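Local atomic coordinates of twin-arginine translocation pathway signal (Rhodoferax ferrireducens, PDB entry 5IM2), a protein that probably serves as the extracytoplasmic solute-binding component of a TRAP transporter and holds a copurified benzoate in its ligand pocket. Residues Asp110-Pro116 with Ala261-Met267; Val128-Met134 with Leu353-Arg358; Ile180-Leu186 with Phe328-Ala332. One frame throughout, in Å; residues are numbered along the deposited sequence.

Contact 1: residues Asp110-Pro116 with Ala261-Met267. With BEZ (benzoic acid), chain B.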
loop_
_atom_site.group_PDB
_atom_site.type_symbol
_atom_site.label_atom_id
_atom_site.label_comp_id
_atom_site.label_asym_id
_atom_site.label_seq_id
_atom_site.Cartn_x
_atom_site.Cartn_y
_atom_site.Cartn_z
ATOM N N ASP A 110 -14.970 -1.551 13.949
ATOM C CA ASP A 110 -13.872 -1.490 14.916
ATOM C C ASP A 110 -12.481 -1.455 14.284
ATOM O O ASP A 110 -11.597 -0.765 14.808
ATOM C CB ASP A 110 -13.954 -2.671 15.886
ATOM C CG ASP A 110 -15.246 -2.690 16.644
ATOM O OD1 ASP A 110 -15.403 -1.804 17.521
ATOM O OD2 ASP A 110 -16.102 -3.563 16.362
ATOM N N ILE A 111 -12.236 -2.189 13.195
ATOM C CA ILE A 111 -10.909 -2.272 12.591
ATOM C C ILE A 111 -11.039 -2.191 11.081
ATOM O O ILE A 111 -11.904 -2.843 10.486
ATOM C CB ILE A 111 -10.168 -3.575 12.986
ATOM C CG1 ILE A 111 -9.968 -3.631 14.494
ATOM C CG2 ILE A 111 -8.852 -3.682 12.238
ATOM C CD1 ILE A 111 -9.547 -5.022 14.963
ATOM N N ILE A 112 -10.178 -1.383 10.458
ATOM C CA ILE A 112 -10.102 -1.279 9.006
ATOM C C ILE A 112 -8.656 -1.459 8.552
ATOM O O ILE A 112 -7.703 -1.255 9.312
ATOM C CB ILE A 112 -10.704 0.058 8.482
ATOM C CG1 ILE A 112 -9.969 1.277 9.015
ATOM C CG2 ILE A 112 -12.145 0.127 8.899
ATOM C CD1 ILE A 112 -8.859 1.771 8.149
ATOM N N TRP A 113 -8.502 -1.863 7.277
ATOM C CA TRP A 113 -7.222 -1.883 6.579
ATOM C C TRP A 113 -7.430 -1.122 5.279
ATOM O O TRP A 113 -8.320 -1.481 4.486
ATOM C CB TRP A 113 -6.755 -3.321 6.305
ATOM C CG TRP A 113 -5.415 -3.512 5.663
ATOM C CD1 TRP A 113 -4.208 -3.621 6.299
ATOM C CD2 TRP A 113 -5.156 -3.709 4.273
ATOM N NE1 TRP A 113 -3.205 -3.848 5.374
ATOM C CE2 TRP A 113 -3.766 -3.938 4.135
ATOM C CE3 TRP A 113 -5.960 -3.723 3.128
ATOM C CZ2 TRP A 113 -3.160 -4.154 2.903
ATOM C CZ3 TRP A 113 -5.358 -3.933 1.911
ATOM C CH2 TRP A 113 -3.978 -4.166 1.807
ATOM N N THR A 114 -6.679 -0.046 5.102
ATOM C CA THR A 114 -6.875 0.843 3.959
ATOM C C THR A 114 -5.549 1.459 3.527
ATOM O O THR A 114 -4.531 1.343 4.211
ATOM C CB THR A 114 -7.902 1.947 4.285
ATOM O OG1 THR A 114 -8.381 2.543 3.069
ATOM C CG2 THR A 114 -7.276 3.040 5.194
ATOM N N ILE A 115 -5.575 2.107 2.367
ATOM C CA ILE A 115 -4.492 2.977 1.915
ATOM C C ILE A 115 -4.797 4.403 2.383
ATOM O O ILE A 115 -5.814 4.983 1.942
ATOM C CB ILE A 115 -4.344 2.914 0.387
ATOM C CG1 ILE A 115 -3.878 1.510 -0.031
ATOM C CG2 ILE A 115 -3.390 3.987 -0.131
ATOM C CD1 ILE A 115 -3.588 1.274 -1.522
ATOM N N PRO A 116 -3.962 5.003 3.263
ATOM C CA PRO A 116 -4.204 6.399 3.673
ATOM C C PRO A 116 -4.420 7.353 2.504
ATOM O O PRO A 116 -5.344 8.162 2.574
ATOM C CB PRO A 116 -2.945 6.740 4.486
ATOM C CG PRO A 116 -2.507 5.382 5.038
ATOM C CD PRO A 116 -2.773 4.432 3.920
ATOM N N ALA A 261 2.996 1.678 -2.143
ATOM C CA ALA A 261 1.934 2.381 -1.442
ATOM C C ALA A 261 1.916 1.940 0.014
ATOM O O ALA A 261 2.315 0.832 0.341
ATOM C CB ALA A 261 0.569 2.133 -2.096
ATOM N N THR A 262 1.461 2.835 0.884
ATOM C CA THR A 262 1.355 2.569 2.302
ATOM C C THR A 262 -0.048 2.140 2.673
ATOM O O THR A 262 -1.033 2.546 2.061
ATOM C CB THR A 262 1.737 3.787 3.142
ATOM O OG1 THR A 262 0.883 4.888 2.838
ATOM C CG2 THR A 262 3.147 4.157 2.875
ATOM N N PHE A 263 -0.113 1.317 3.708
ATOM C CA PHE A 263 -1.354 0.806 4.250
ATOM C C PHE A 263 -1.342 0.999 5.753
ATOM O O PHE A 263 -0.283 0.912 6.386
ATOM C CB PHE A 263 -1.528 -0.708 3.959
ATOM C CG PHE A 263 -1.522 -1.045 2.507
ATOM C CD1 PHE A 263 -0.339 -1.126 1.813
ATOM C CD2 PHE A 263 -2.729 -1.253 1.822
ATOM C CE1 PHE A 263 -0.346 -1.415 0.468
ATOM C CE2 PHE A 263 -2.733 -1.547 0.488
ATOM C CZ PHE A 263 -1.521 -1.636 -0.189
ATOM N N VAL A 264 -2.526 1.221 6.307
ATOM C CA VAL A 264 -2.718 1.317 7.748
ATOM C C VAL A 264 -3.774 0.311 8.192
ATOM O O VAL A 264 -4.821 0.152 7.547
ATOM C CB VAL A 264 -3.096 2.746 8.181
ATOM C CG1 VAL A 264 -4.419 3.146 7.593
ATOM C CG2 VAL A 264 -3.100 2.834 9.702
ATOM N N LEU A 265 -3.480 -0.383 9.312
ATOM C CA LEU A 265 -4.426 -1.230 10.016
ATOM C C LEU A 265 -4.787 -0.427 11.253
ATOM O O LEU A 265 -3.948 -0.268 12.152
ATOM C CB LEU A 265 -3.818 -2.585 10.386
ATOM C CG LEU A 265 -4.686 -3.588 11.129
ATOM C CD1 LEU A 265 -5.816 -4.061 10.221
ATOM C CD2 LEU A 265 -3.806 -4.738 11.587
ATOM N N ALA A 266 -5.991 0.125 11.267
ATOM C CA ALA A 266 -6.414 1.068 12.290
ATOM C C ALA A 266 -7.651 0.588 13.055
ATOM O O ALA A 266 -8.596 0.045 12.462
ATOM C CB ALA A 266 -6.700 2.436 11.635
ATOM N N MET A 267 -7.672 0.858 14.366
ATOM C CA MET A 267 -8.760 0.465 15.258
ATOM C C MET A 267 -9.423 1.683 15.880
ATOM O O MET A 267 -8.760 2.679 16.187
ATOM C CB MET A 267 -8.226 -0.474 16.369
ATOM C CG MET A 267 -9.311 -1.115 17.165
ATOM S SD MET A 267 -8.680 -2.375 18.291
ATOM C CE MET A 267 -10.236 -2.856 19.022
HETATM C C BEZ B . -3.662 -0.423 -4.870
HETATM O O1 BEZ B . -2.787 -0.107 -5.727
HETATM O O2 BEZ B . -4.665 0.313 -4.716
HETATM C C1 BEZ B . -3.512 -1.684 -4.073
HETATM C C2 BEZ B . -4.469 -2.017 -3.119
HETATM C C3 BEZ B . -4.325 -3.213 -2.413
HETATM C C4 BEZ B . -3.231 -4.027 -2.650
HETATM C C5 BEZ B . -2.271 -3.679 -3.580
HETATM C C6 BEZ B . -2.414 -2.489 -4.302
#
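W113 reaches over the neighbouring strand to meet F263. Its CB touches L265 CD1 at 4.1 Å, and with CG anti to the backbone N (chi1 -177°) the indole is carried along the sheet: CD1 passes V264 O at 4.0 Å, NE1 and CE2 pass F263 CB, NE1 giving its hydrogen bond to Q166 OE1, and F263 CD2 lies over one face of the indole, offset toward the rim. The F263 and six-membered ring planes are 13° apart, centroids at 4.4 Å, slid so far that they barely overlap; the closest approach, W113 CZ2 to F263 CD2, is unreliably short. A phenylalanine in place of W113 would probably leave Q166 without its indole N-H partner and reduce the cover over F263. Strands 111-114 and 262-267 run antiparallel, 167° between their directions, inside the mixed five-stranded sheet of this family 7 solute-binding protein. I112 and A266 exchange two hydrogen bonds, as do T114 and V264. On the W113 side of the sheet, I111 CG2 meets L265 CD1 at 3.7 Å; on the other, T114 CG2 lies alongside V264 CG1. Beyond, I115 CD1 stands 3.5 Å from benzoate O2, and the F263 edge faces benzoate C3.

Contact 2: residues Val128-Met134 with Leu353-Arg358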
loop_
_atom_site.group_PDB
_atom_site.type_symbol
_atom_site.label_atom_id
_atom_site.label_comp_id
_atom_site.label_asym_id
_atom_site.label_seq_id
_atom_site.Cartn_x
_atom_site.Cartn_y
_atom_site.Cartn_z
ATOM N N VAL A 128 5.964 9.888 2.427
ATOM C CA VAL A 128 7.383 9.834 2.112
ATOM C C VAL A 128 7.742 8.457 1.544
ATOM O O VAL A 128 8.663 8.319 0.726
ATOM C CB VAL A 128 8.196 10.196 3.375
ATOM C CG1 VAL A 128 8.090 9.115 4.443
ATOM C CG2 VAL A 128 9.636 10.511 3.006
ATOM N N PHE A 129 7.032 7.420 1.970
ATOM C CA PHE A 129 7.359 6.052 1.549
ATOM C C PHE A 129 6.860 5.717 0.162
ATOM O O PHE A 129 7.268 4.685 -0.405
ATOM C CB PHE A 129 6.804 5.059 2.573
ATOM C CG PHE A 129 7.547 5.115 3.859
ATOM C CD1 PHE A 129 8.796 4.526 3.977
ATOM C CD2 PHE A 129 7.070 5.871 4.929
ATOM C CE1 PHE A 129 9.516 4.650 5.129
ATOM C CE2 PHE A 129 7.790 5.993 6.094
ATOM C CZ PHE A 129 9.014 5.401 6.196
ATOM N N GLU A 130 6.037 6.597 -0.402
ATOM C CA GLU A 130 5.467 6.478 -1.736
ATOM C C GLU A 130 6.250 7.271 -2.773
ATOM O O GLU A 130 5.909 7.226 -3.960
ATOM C CB GLU A 130 4.001 6.945 -1.729
ATOM C CG GLU A 130 3.158 6.069 -0.808
ATOM C CD GLU A 130 1.692 6.446 -0.739
ATOM O OE1 GLU A 130 1.305 7.508 -1.249
ATOM O OE2 GLU A 130 0.929 5.657 -0.150
ATOM N N LEU A 131 7.336 7.935 -2.374
ATOM C CA LEU A 131 8.145 8.709 -3.295
ATOM C C LEU A 131 8.989 7.788 -4.167
ATOM O O LEU A 131 9.182 6.610 -3.854
ATOM C CB LEU A 131 9.047 9.680 -2.526
ATOM C CG LEU A 131 8.320 10.720 -1.664
ATOM C CD1 LEU A 131 9.307 11.449 -0.833
ATOM C CD2 LEU A 131 7.561 11.688 -2.533
ATOM N N PRO A 132 9.505 8.285 -5.278
ATOM C CA PRO A 132 10.169 7.376 -6.213
ATOM C C PRO A 132 11.404 6.731 -5.588
ATOM O O PRO A 132 12.204 7.392 -4.913
ATOM C CB PRO A 132 10.515 8.282 -7.399
ATOM C CG PRO A 132 9.466 9.292 -7.361
ATOM C CD PRO A 132 9.239 9.588 -5.903
ATOM N N PHE A 133 11.544 5.430 -5.814
ATOM C CA PHE A 133 12.782 4.695 -5.496
ATOM C C PHE A 133 13.195 4.888 -4.028
ATOM O O PHE A 133 14.331 5.276 -3.711
ATOM C CB PHE A 133 13.893 5.095 -6.469
ATOM C CG PHE A 133 13.564 4.747 -7.896
ATOM C CD1 PHE A 133 13.701 3.458 -8.341
ATOM C CD2 PHE A 133 13.072 5.694 -8.771
ATOM C CE1 PHE A 133 13.379 3.107 -9.610
ATOM C CE2 PHE A 133 12.750 5.353 -10.058
ATOM C CZ PHE A 133 12.918 4.055 -10.498
ATOM N N MET A 134 12.232 4.644 -3.125
ATOM C CA MET A 134 12.453 4.664 -1.673
ATOM C C MET A 134 12.644 3.276 -1.074
ATOM O O MET A 134 13.490 3.097 -0.183
ATOM C CB MET A 134 11.285 5.339 -0.953
ATOM C CG MET A 134 11.152 6.814 -1.164
ATOM S SD MET A 134 12.483 7.743 -0.369
ATOM C CE MET A 134 12.127 7.440 1.326
ATOM N N LEU A 353 12.118 14.854 7.652
ATOM C CA LEU A 353 11.298 13.660 7.464
ATOM C C LEU A 353 11.877 12.752 6.387
ATOM O O LEU A 353 11.877 11.520 6.523
ATOM C CB LEU A 353 9.866 14.055 7.115
ATOM C CG LEU A 353 9.105 14.764 8.252
ATOM C CD1 LEU A 353 7.826 15.293 7.695
ATOM C CD2 LEU A 353 8.834 13.826 9.485
ATOM N N LEU A 354 12.365 13.339 5.299
ATOM C CA LEU A 354 12.906 12.524 4.218
ATOM C C LEU A 354 14.228 11.881 4.619
ATOM O O LEU A 354 14.480 10.706 4.303
ATOM C CB LEU A 354 13.068 13.375 2.967
ATOM C CG LEU A 354 13.711 12.686 1.758
ATOM C CD1 LEU A 354 12.859 11.545 1.258
ATOM C CD2 LEU A 354 13.936 13.681 0.642
ATOM N N THR A 355 15.064 12.638 5.328
ATOM C CA THR A 355 16.327 12.132 5.864
ATOM C C THR A 355 16.080 10.962 6.812
ATOM O O THR A 355 16.732 9.907 6.711
ATOM C CB THR A 355 17.076 13.286 6.553
ATOM O OG1 THR A 355 17.372 14.294 5.586
ATOM C CG2 THR A 355 18.386 12.840 7.161
ATOM N N THR A 356 15.115 11.118 7.718
ATOM C CA THR A 356 14.818 10.037 8.638
ATOM C C THR A 356 14.304 8.824 7.874
ATOM O O THR A 356 14.708 7.690 8.171
ATOM C CB THR A 356 13.815 10.533 9.693
ATOM O OG1 THR A 356 14.464 11.481 10.578
ATOM C CG2 THR A 356 13.222 9.421 10.492
ATOM N N ALA A 357 13.405 9.035 6.904
ATOM C CA ALA A 357 12.814 7.888 6.216
ATOM C C ALA A 357 13.882 7.042 5.529
ATOM O O ALA A 357 13.870 5.803 5.621
ATOM C CB ALA A 357 11.756 8.353 5.215
ATOM N N ARG A 358 14.829 7.683 4.849
ATOM C CA ARG A 358 15.880 6.915 4.190
ATOM C C ARG A 358 16.729 6.174 5.209
ATOM O O ARG A 358 17.075 5.004 5.006
ATOM C CB ARG A 358 16.738 7.838 3.325
ATOM C CG ARG A 358 15.949 8.332 2.122
ATOM C CD ARG A 358 16.851 8.870 1.052
ATOM N NE ARG A 358 16.172 8.921 -0.239
ATOM C CZ ARG A 358 15.944 10.027 -0.946
ATOM N NH1 ARG A 358 16.332 11.231 -0.516
ATOM N NH2 ARG A 358 15.328 9.910 -2.114
#
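The end of a 3-10 segment, V128-E130, and the irregular loop after it run past one side of helix 350-367, V128 nearest L354 and M134 nearest R358, with CA atoms 6.5 and 7.2 Å apart and no hydrogen bond between the segments. A357 puts its CB into the middle of the contact. Both methyls of V128 meet it, CG2 at 3.7 Å from A357 CB, while CZ of the F129 ring approaches the same CB at 4.1 Å. L354 completes this apolar patch: its CG, anti to the backbone N (chi1 176°), carries CD1 out between V128 and L131, 3.8 Å from V128 CG2. Helix 350-367, the last of the chain, thus packs on the 3-10 segment and loop between strand 111-114 and helix 138-152, with W339 of helix 334-345 also touching V128, L131 and L353. M134 supplies the other end of the contact. Its chain is bent at chi2 and chi3, about -70° in each, which turns CE back to within 4.0 Å of A357 CB. R358 is modelled in two conformers, which makes its part less certain; in the one described here it crosses M134 at about a right angle, NE lies 3.9 Å from M134 SD, one face of the guanidinium lies near L354 CD1, and NH2 forms a salt bridge with E336.

Contact 3: residues Ile180-Leu186 with Phe328-Ala332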
loop_
_atom_site.group_PDB
_atom_site.type_symbol
_atom_site.label_atom_id
_atom_site.label_comp_id
_atom_site.label_asym_id
_atom_site.label_seq_id
_atom_site.Cartn_x
_atom_site.Cartn_y
_atom_site.Cartn_z
ATOM N N ILE A 180 5.876 -1.066 -22.180
ATOM C CA ILE A 180 6.625 0.032 -21.570
ATOM C C ILE A 180 8.078 -0.417 -21.437
ATOM O O ILE A 180 8.435 -1.142 -20.506
ATOM C CB ILE A 180 6.042 0.430 -20.209
ATOM C CG1 ILE A 180 4.536 0.735 -20.303
ATOM C CG2 ILE A 180 6.811 1.608 -19.632
ATOM C CD1 ILE A 180 4.182 1.740 -21.339
ATOM N N LYS A 181 8.933 -0.014 -22.374
ATOM C CA LYS A 181 10.359 -0.283 -22.236
ATOM C C LYS A 181 11.127 0.913 -21.696
ATOM O O LYS A 181 12.072 0.742 -20.918
ATOM C CB LYS A 181 10.959 -0.705 -23.572
ATOM C CG LYS A 181 10.771 -2.166 -23.898
ATOM C CD LYS A 181 11.514 -2.486 -25.177
ATOM C CE LYS A 181 11.850 -3.948 -25.299
ATOM N NZ LYS A 181 12.890 -4.133 -26.340
ATOM N N THR A 182 10.739 2.123 -22.102
ATOM C CA THR A 182 11.323 3.363 -21.613
ATOM C C THR A 182 10.215 4.315 -21.172
ATOM O O THR A 182 9.039 4.131 -21.496
ATOM C CB THR A 182 12.164 4.047 -22.699
ATOM O OG1 THR A 182 11.299 4.453 -23.765
ATOM C CG2 THR A 182 13.202 3.101 -23.265
ATOM N N ALA A 183 10.613 5.385 -20.476
ATOM C CA ALA A 183 9.633 6.362 -20.007
ATOM C C ALA A 183 8.851 7.001 -21.149
ATOM O O ALA A 183 7.673 7.325 -20.978
ATOM C CB ALA A 183 10.317 7.448 -19.174
ATOM N N ALA A 184 9.472 7.204 -22.316
ATOM C CA ALA A 184 8.738 7.761 -23.450
ATOM C C ALA A 184 7.541 6.914 -23.852
ATOM O O ALA A 184 6.605 7.432 -24.468
ATOM C CB ALA A 184 9.652 7.913 -24.662
ATOM N N ASP A 185 7.547 5.624 -23.530
ATOM C CA ASP A 185 6.426 4.771 -23.898
ATOM C C ASP A 185 5.175 5.092 -23.088
ATOM O O ASP A 185 4.077 4.661 -23.452
ATOM C CB ASP A 185 6.835 3.297 -23.735
ATOM C CG ASP A 185 7.851 2.843 -24.806
ATOM O OD1 ASP A 185 7.771 3.331 -25.949
ATOM O OD2 ASP A 185 8.723 1.979 -24.519
ATOM N N LEU A 186 5.304 5.886 -22.046
ATOM C CA LEU A 186 4.157 6.261 -21.219
ATOM C C LEU A 186 3.470 7.524 -21.689
ATOM O O LEU A 186 2.425 7.872 -21.137
ATOM C CB LEU A 186 4.583 6.475 -19.786
ATOM C CG LEU A 186 4.936 5.160 -19.059
ATOM C CD1 LEU A 186 5.809 5.463 -17.918
ATOM C CD2 LEU A 186 3.716 4.451 -18.540
ATOM N N PHE A 328 14.156 6.678 -15.483
ATOM C CA PHE A 328 12.969 6.897 -14.658
ATOM C C PHE A 328 13.295 7.761 -13.438
ATOM O O PHE A 328 12.553 8.703 -13.122
ATOM C CB PHE A 328 12.357 5.559 -14.241
ATOM C CG PHE A 328 11.548 4.877 -15.329
ATOM C CD1 PHE A 328 12.157 4.054 -16.266
ATOM C CD2 PHE A 328 10.174 5.053 -15.399
ATOM C CE1 PHE A 328 11.407 3.420 -17.257
ATOM C CE2 PHE A 328 9.427 4.419 -16.364
ATOM C CZ PHE A 328 10.041 3.612 -17.307
ATOM N N LYS A 329 14.396 7.464 -12.739
ATOM C CA LYS A 329 14.709 8.237 -11.529
ATOM C C LYS A 329 15.016 9.684 -11.885
ATOM O O LYS A 329 14.669 10.616 -11.139
ATOM C CB LYS A 329 15.899 7.639 -10.767
ATOM C CG LYS A 329 16.018 6.139 -10.836
ATOM C CD LYS A 329 17.074 5.572 -9.890
ATOM C CE LYS A 329 17.103 4.048 -9.998
ATOM N NZ LYS A 329 18.067 3.410 -9.068
ATOM N N ARG A 330 15.673 9.885 -13.024
ATOM C CA ARG A 330 15.987 11.226 -13.493
ATOM C C ARG A 330 14.711 12.026 -13.742
ATOM O O ARG A 330 14.590 13.184 -13.315
ATOM C CB ARG A 330 16.821 11.122 -14.766
ATOM C CG ARG A 330 17.401 12.426 -15.226
ATOM C CD ARG A 330 17.822 12.355 -16.675
ATOM N NE ARG A 330 18.750 11.257 -16.926
ATOM C CZ ARG A 330 20.064 11.325 -16.742
ATOM N NH1 ARG A 330 20.629 12.444 -16.293
ATOM N NH2 ARG A 330 20.815 10.266 -17.018
ATOM N N LYS A 331 13.740 11.406 -14.419
ATOM C CA LYS A 331 12.503 12.090 -14.773
ATOM C C LYS A 331 11.637 12.343 -13.555
ATOM O O LYS A 331 10.863 13.308 -13.532
ATOM C CB LYS A 331 11.719 11.270 -15.797
ATOM C CG LYS A 331 12.227 11.378 -17.226
ATOM C CD LYS A 331 11.134 11.046 -18.245
ATOM C CE LYS A 331 11.612 11.326 -19.667
ATOM N NZ LYS A 331 10.800 10.629 -20.706
ATOM N N ALA A 332 11.778 11.514 -12.533
ATOM C CA ALA A 332 10.915 11.548 -11.362
ATOM C C ALA A 332 11.550 12.252 -10.183
ATOM O O ALA A 332 10.930 12.322 -9.117
ATOM C CB ALA A 332 10.551 10.123 -10.968
#
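Segment 180-186 turns from a loop into the 3-10 turn A183-L186, and A183 comes closest to helix 322-332, its CA 6.3 Å from that of F328. The contact sets this helix against the connection between strands 171-175 and 190-193, both members of the six-stranded mixed sheet, and no hydrogen bond joins the two segments. F328 does most of the touching. With CG anti to its carbonyl carbon (chi1 -78°), the ring reaches to the start of the turn, where CZ lies 3.7 Å from A183 N. A183 CB sits over one face, displaced toward the rim, at 4.2 Å from F328 CE2. At the ring edge come I180 CG2 and L186 CD1, the latter 4.1 Å from F328 CE2, while F251 makes an edge-to-face pair with the same ring. D185 holds the loop in shape from within: its OD2 receives K181 N through the anti lone pair at 2.9 Å and T182 N from above the carboxylate plane. One helical turn on from F328, K331 stretches out along A183, its chain extended beyond CG. CD passes A183 CB at 3.8 Å, and the terminal NZ ends 3.6 Å from that methyl.

Contacts 1 and 3 belong to different sheets: contact 1 pairs two strands of the five-stranded sheet, whereas contact 3 lies beside the six-stranded one, with centres 31 Å apart and nearest atoms about 14 Å apart. Contact 2 bridges the gap, 19 and 20 Å from their centres. Its E130 OE2 probably accepts a hydrogen bond from T262 N, 3.1 Å away, and its F133 CE2 packs on K329 CG at 3.5 Å. The segments run 110-116, 128-134, 180-186, 261-267, 328-332, 353-358, so contact 1 crosses both others and contact 3 nests within contact 2. Such interleaving fits a two-lobed binding protein whose chain passes repeatedly between lobes, with benzoate touching I115 and F263 of contact 1.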